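Long-range contact in taurocyamine kinase (Schistosoma mansoni, PDB 4WOE), which reversibly transfers a phosphate group from ATP to taurocyamine, giving N-phosphotaurocyamine and ADP, with magnesium as cofactor: residues A[417-422]-A[552-557]. The protein carries 4 engineered substitutions. Numbering follows the deposited sequence.
Sequences AYNNRS and DPVLRD. With 3S5 (Taurocyamine), chain F.
The amide of Asn-419 and the carboxylate of Asp-557 meet with their planes 32° apart, joined by a hydrogen bond from ND2 of Asn-419 to OD2 of Asp-557 (2.9 Å) on the anti side of the oxygen. From the same face of the carboxylate Arg-556 reaches OD2 with NH2, while its NE bonds OD1 in a side-on, two-nitrogen salt bridge. CA of Pro-553 lies 3.9 Å above one face of the Arg-556 guanidinium, displaced toward its rim. Bonds to both oxygens should limit rotation of the carboxylate, and Arg-556, which also pairs through NH1 with Glu-295, probably offsets its charge. Asn-419 ND2 also donates to Asn-415 O, and OD1 of Asn-419 rests 3.6 Å from CB of Pro-553. Val-554 CG2 packs 3.8 Å from CG of Asn-419, and its CG1, anti to the backbone N (chi1 -177°), packs 3.9 Å from OG of Ser-422, which is hydrogen-bonded to OD1 of Asn-415. Asp-552 caps helix 553-557 through Val-554 N. Ser-422 CA approaches O10 of the taurocyamine sulfonate at 3.5 Å, and the backbone N atoms of Ile-423 and Cys-424, which follow, hydrogen-bond to the ligand. The contact joins the N-terminal and catalytic domains of the second phosphagen kinase repeat at its guanidino-substrate pocket.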
ATOM      1  N   ALA A 417      -9.413   9.486  -8.665  1.00 20.18           N
ATOM      2  CA  ALA A 417      -8.957  10.554  -7.791  1.00 20.62           C
ATOM      3  C   ALA A 417      -7.562  10.240  -7.250  1.00 22.81           C
ATOM      4  O   ALA A 417      -6.756  11.138  -7.050  1.00 24.77           O
ATOM      5  CB  ALA A 417      -9.943  10.771  -6.640  1.00 20.02           C
ATOM      6  N   TYR A 418      -7.286   8.964  -7.010  1.00 18.30           N
ATOM      7  CA  TYR A 418      -6.006   8.572  -6.439  1.00 21.72           C
ATOM      8  C   TYR A 418      -5.019   8.078  -7.492  1.00 21.05           C
ATOM      9  O   TYR A 418      -3.840   7.938  -7.213  1.00 24.38           O
ATOM     10  CB  TYR A 418      -6.203   7.497  -5.376  1.00 18.63           C
ATOM     11  CG  TYR A 418      -6.753   8.017  -4.071  1.00 22.48           C
ATOM     12  CD1 TYR A 418      -5.940   8.742  -3.188  1.00 20.13           C
ATOM     13  CD2 TYR A 418      -8.083   7.787  -3.710  1.00 15.09           C
ATOM     14  CE1 TYR A 418      -6.436   9.229  -1.982  1.00 17.14           C
ATOM     15  CE2 TYR A 418      -8.586   8.269  -2.517  1.00 18.27           C
ATOM     16  CZ  TYR A 418      -7.760   8.988  -1.650  1.00 18.03           C
ATOM     17  OH  TYR A 418      -8.260   9.441  -0.454  1.00 14.67           O
ATOM     18  N   ASN A 419      -5.507   7.813  -8.697  1.00 25.57           N
ATOM     19  CA  ASN A 419      -4.646   7.434  -9.819  1.00 23.58           C
ATOM     20  C   ASN A 419      -4.995   8.248 -11.056  1.00 22.93           C
ATOM     21  O   ASN A 419      -5.671   7.753 -11.955  1.00 22.34           O
ATOM     22  CB  ASN A 419      -4.777   5.948 -10.133  1.00 19.20           C
ATOM     23  CG  ASN A 419      -4.485   5.076  -8.942  1.00 22.72           C
ATOM     24  OD1 ASN A 419      -3.357   4.627  -8.767  1.00 23.92           O
ATOM     25  ND2 ASN A 419      -5.504   4.827  -8.105  1.00 20.47           N
ATOM     26  N   ASN A 420      -4.509   9.484 -11.100  1.00 25.62           N
ATOM     27  CA  ASN A 420      -4.918  10.468 -12.108  1.00 27.51           C
ATOM     28  C   ASN A 420      -4.596  10.089 -13.563  1.00 29.65           C
ATOM     29  O   ASN A 420      -5.127  10.697 -14.496  1.00 30.19           O
ATOM     30  CB  ASN A 420      -4.289  11.832 -11.779  1.00 28.24           C
ATOM     31  CG  ASN A 420      -4.771  12.403 -10.432  1.00 28.00           C
ATOM     32  OD1 ASN A 420      -5.797  11.980  -9.886  1.00 25.04           O
ATOM     33  ND2 ASN A 420      -4.035  13.371  -9.908  1.00 25.62           N
ATOM     34  N   ARG A 421      -3.753   9.082 -13.766  1.00 27.76           N
ATOM     35  CA  ARG A 421      -3.471   8.629 -15.134  1.00 31.98           C
ATOM     36  C   ARG A 421      -4.543   7.662 -15.646  1.00 31.00           C
ATOM     37  O   ARG A 421      -4.731   7.532 -16.857  1.00 28.81           O
ATOM     38  CB  ARG A 421      -2.087   7.989 -15.212  1.00 33.75           C
ATOM     39  CG  ARG A 421      -0.941   8.988 -15.004  1.00 32.97           C
ATOM     40  CD  ARG A 421       0.403   8.296 -15.134  1.00 48.67           C
ATOM     41  NE  ARG A 421       1.537   9.176 -14.855  1.00 58.97           N
ATOM     42  CZ  ARG A 421       2.814   8.797 -14.935  1.00 57.99           C
ATOM     43  NH1 ARG A 421       3.116   7.551 -15.284  1.00 54.77           N
ATOM     44  NH2 ARG A 421       3.790   9.660 -14.670  1.00 47.75           N
ATOM     45  N   SER A 422      -5.237   6.994 -14.719  1.00 27.38           N
ATOM     46  CA  SER A 422      -6.435   6.201 -15.025  1.00 24.13           C
ATOM     47  C   SER A 422      -7.549   7.051 -15.636  1.00 27.11           C
ATOM     48  O   SER A 422      -7.764   8.195 -15.229  1.00 26.05           O
ATOM     49  CB  SER A 422      -6.937   5.511 -13.751  1.00 26.80           C
ATOM     50  OG  SER A 422      -8.344   5.400 -13.726  1.00 26.78           O
ATOM     51  N   ASP A 552      -2.480  -4.094  -8.697  1.00 20.51           N
ATOM     52  CA  ASP A 552      -2.884  -2.957  -9.520  1.00 22.93           C
ATOM     53  C   ASP A 552      -3.454  -1.860  -8.623  1.00 19.44           C
ATOM     54  O   ASP A 552      -4.488  -2.057  -7.995  1.00 20.88           O
ATOM     55  CB  ASP A 552      -3.916  -3.381 -10.580  1.00 21.37           C
ATOM     56  CG  ASP A 552      -4.484  -2.187 -11.353  1.00 22.52           C
ATOM     57  OD1 ASP A 552      -3.814  -1.148 -11.407  1.00 20.65           O
ATOM     58  OD2 ASP A 552      -5.594  -2.283 -11.913  1.00 28.63           O
ATOM     59  N   PRO A 553      -2.778  -0.704  -8.554  1.00 22.56           N
ATOM     60  CA  PRO A 553      -3.227   0.322  -7.596  1.00 21.19           C
ATOM     61  C   PRO A 553      -4.596   0.906  -7.965  1.00 19.17           C
ATOM     62  O   PRO A 553      -5.392   1.263  -7.100  1.00 21.78           O
ATOM     63  CB  PRO A 553      -2.132   1.397  -7.682  1.00 18.74           C
ATOM     64  CG  PRO A 553      -1.527   1.208  -9.054  1.00 21.94           C
ATOM     65  CD  PRO A 553      -1.604  -0.271  -9.342  1.00 19.52           C
ATOM     66  N   VAL A 554      -4.857   1.002  -9.256  1.00 21.45           N
ATOM     67  CA  VAL A 554      -6.123   1.517  -9.738  1.00 18.97           C
ATOM     68  C   VAL A 554      -7.299   0.647  -9.285  1.00 19.40           C
ATOM     69  O   VAL A 554      -8.300   1.159  -8.789  1.00 17.59           O
ATOM     70  CB  VAL A 554      -6.107   1.613 -11.251  1.00 19.14           C
ATOM     71  CG1 VAL A 554      -7.409   2.220 -11.759  1.00 19.91           C
ATOM     72  CG2 VAL A 554      -4.892   2.423 -11.696  1.00 17.23           C
ATOM     73  N   LEU A 555      -7.181  -0.666  -9.436  1.00 20.59           N
ATOM     74  CA  LEU A 555      -8.245  -1.552  -8.974  1.00 19.52           C
ATOM     75  C   LEU A 555      -8.301  -1.587  -7.440  1.00 18.70           C
ATOM     76  O   LEU A 555      -9.383  -1.702  -6.853  1.00 16.37           O
ATOM     77  CB  LEU A 555      -8.059  -2.961  -9.546  1.00 16.94           C
ATOM     78  CG  LEU A 555      -9.029  -4.051  -9.068  1.00 21.13           C
ATOM     79  CD1 LEU A 555     -10.509  -3.637  -9.228  1.00 13.02           C
ATOM     80  CD2 LEU A 555      -8.738  -5.382  -9.785  1.00 22.31           C
ATOM     81  N   ARG A 556      -7.131  -1.482  -6.804  1.00 16.79           N
ATOM     82  CA  ARG A 556      -7.026  -1.461  -5.349  1.00 19.44           C
ATOM     83  C   ARG A 556      -7.780  -0.268  -4.752  1.00 15.98           C
ATOM     84  O   ARG A 556      -8.551  -0.421  -3.816  1.00 13.79           O
ATOM     85  CB  ARG A 556      -5.559  -1.407  -4.907  1.00 20.84           C
ATOM     86  CG  ARG A 556      -5.375  -1.417  -3.397  1.00 18.63           C
ATOM     87  CD  ARG A 556      -4.056  -0.766  -3.010  1.00 21.95           C
ATOM     88  NE  ARG A 556      -3.959   0.594  -3.530  1.00 23.56           N
ATOM     89  CZ  ARG A 556      -2.846   1.324  -3.503  1.00 26.93           C
ATOM     90  NH1 ARG A 556      -1.735   0.806  -2.984  1.00 30.83           N
ATOM     91  NH2 ARG A 556      -2.837   2.560  -4.002  1.00 19.26           N
ATOM     92  N   ASP A 557      -7.561   0.912  -5.313  1.00 13.76           N
ATOM     93  CA  ASP A 557      -8.207   2.112  -4.792  1.00 18.14           C
ATOM     94  C   ASP A 557      -9.695   2.202  -5.168  1.00 20.99           C
ATOM     95  O   ASP A 557     -10.417   3.066  -4.646  1.00 18.62           O
ATOM     96  CB  ASP A 557      -7.465   3.363  -5.272  1.00 18.84           C
ATOM     97  CG  ASP A 557      -6.064   3.478  -4.671  1.00 20.89           C
ATOM     98  OD1 ASP A 557      -5.805   2.840  -3.623  1.00 18.63           O
ATOM     99  OD2 ASP A 557      -5.231   4.215  -5.241  1.00 19.40           O
TER
HETATM  100  N01 3S5 F 804     -11.476  -1.439 -16.692  1.00 23.80           N
HETATM  101  C02 3S5 F 804     -10.186  -1.520 -16.766  1.00 25.81           C
HETATM  102  N03 3S5 F 804      -9.572  -2.563 -16.276  1.00 22.12           N
HETATM  103  N04 3S5 F 804      -9.461  -0.520 -17.358  1.00 25.33           N
HETATM  104  C05 3S5 F 804     -10.037   0.678 -17.933  1.00 23.30           C
HETATM  105  C06 3S5 F 804      -8.906   1.673 -18.278  1.00 28.26           C
HETATM  106  S07 3S5 F 804      -8.325   2.553 -16.858  1.00 31.68           S
HETATM  107  O08 3S5 F 804      -9.527   3.132 -16.131  1.00 27.29           O
HETATM  108  O09 3S5 F 804      -7.595   1.625 -15.911  1.00 29.83           O
HETATM  109  O10 3S5 F 804      -7.377   3.668 -17.245  1.00 30.08           O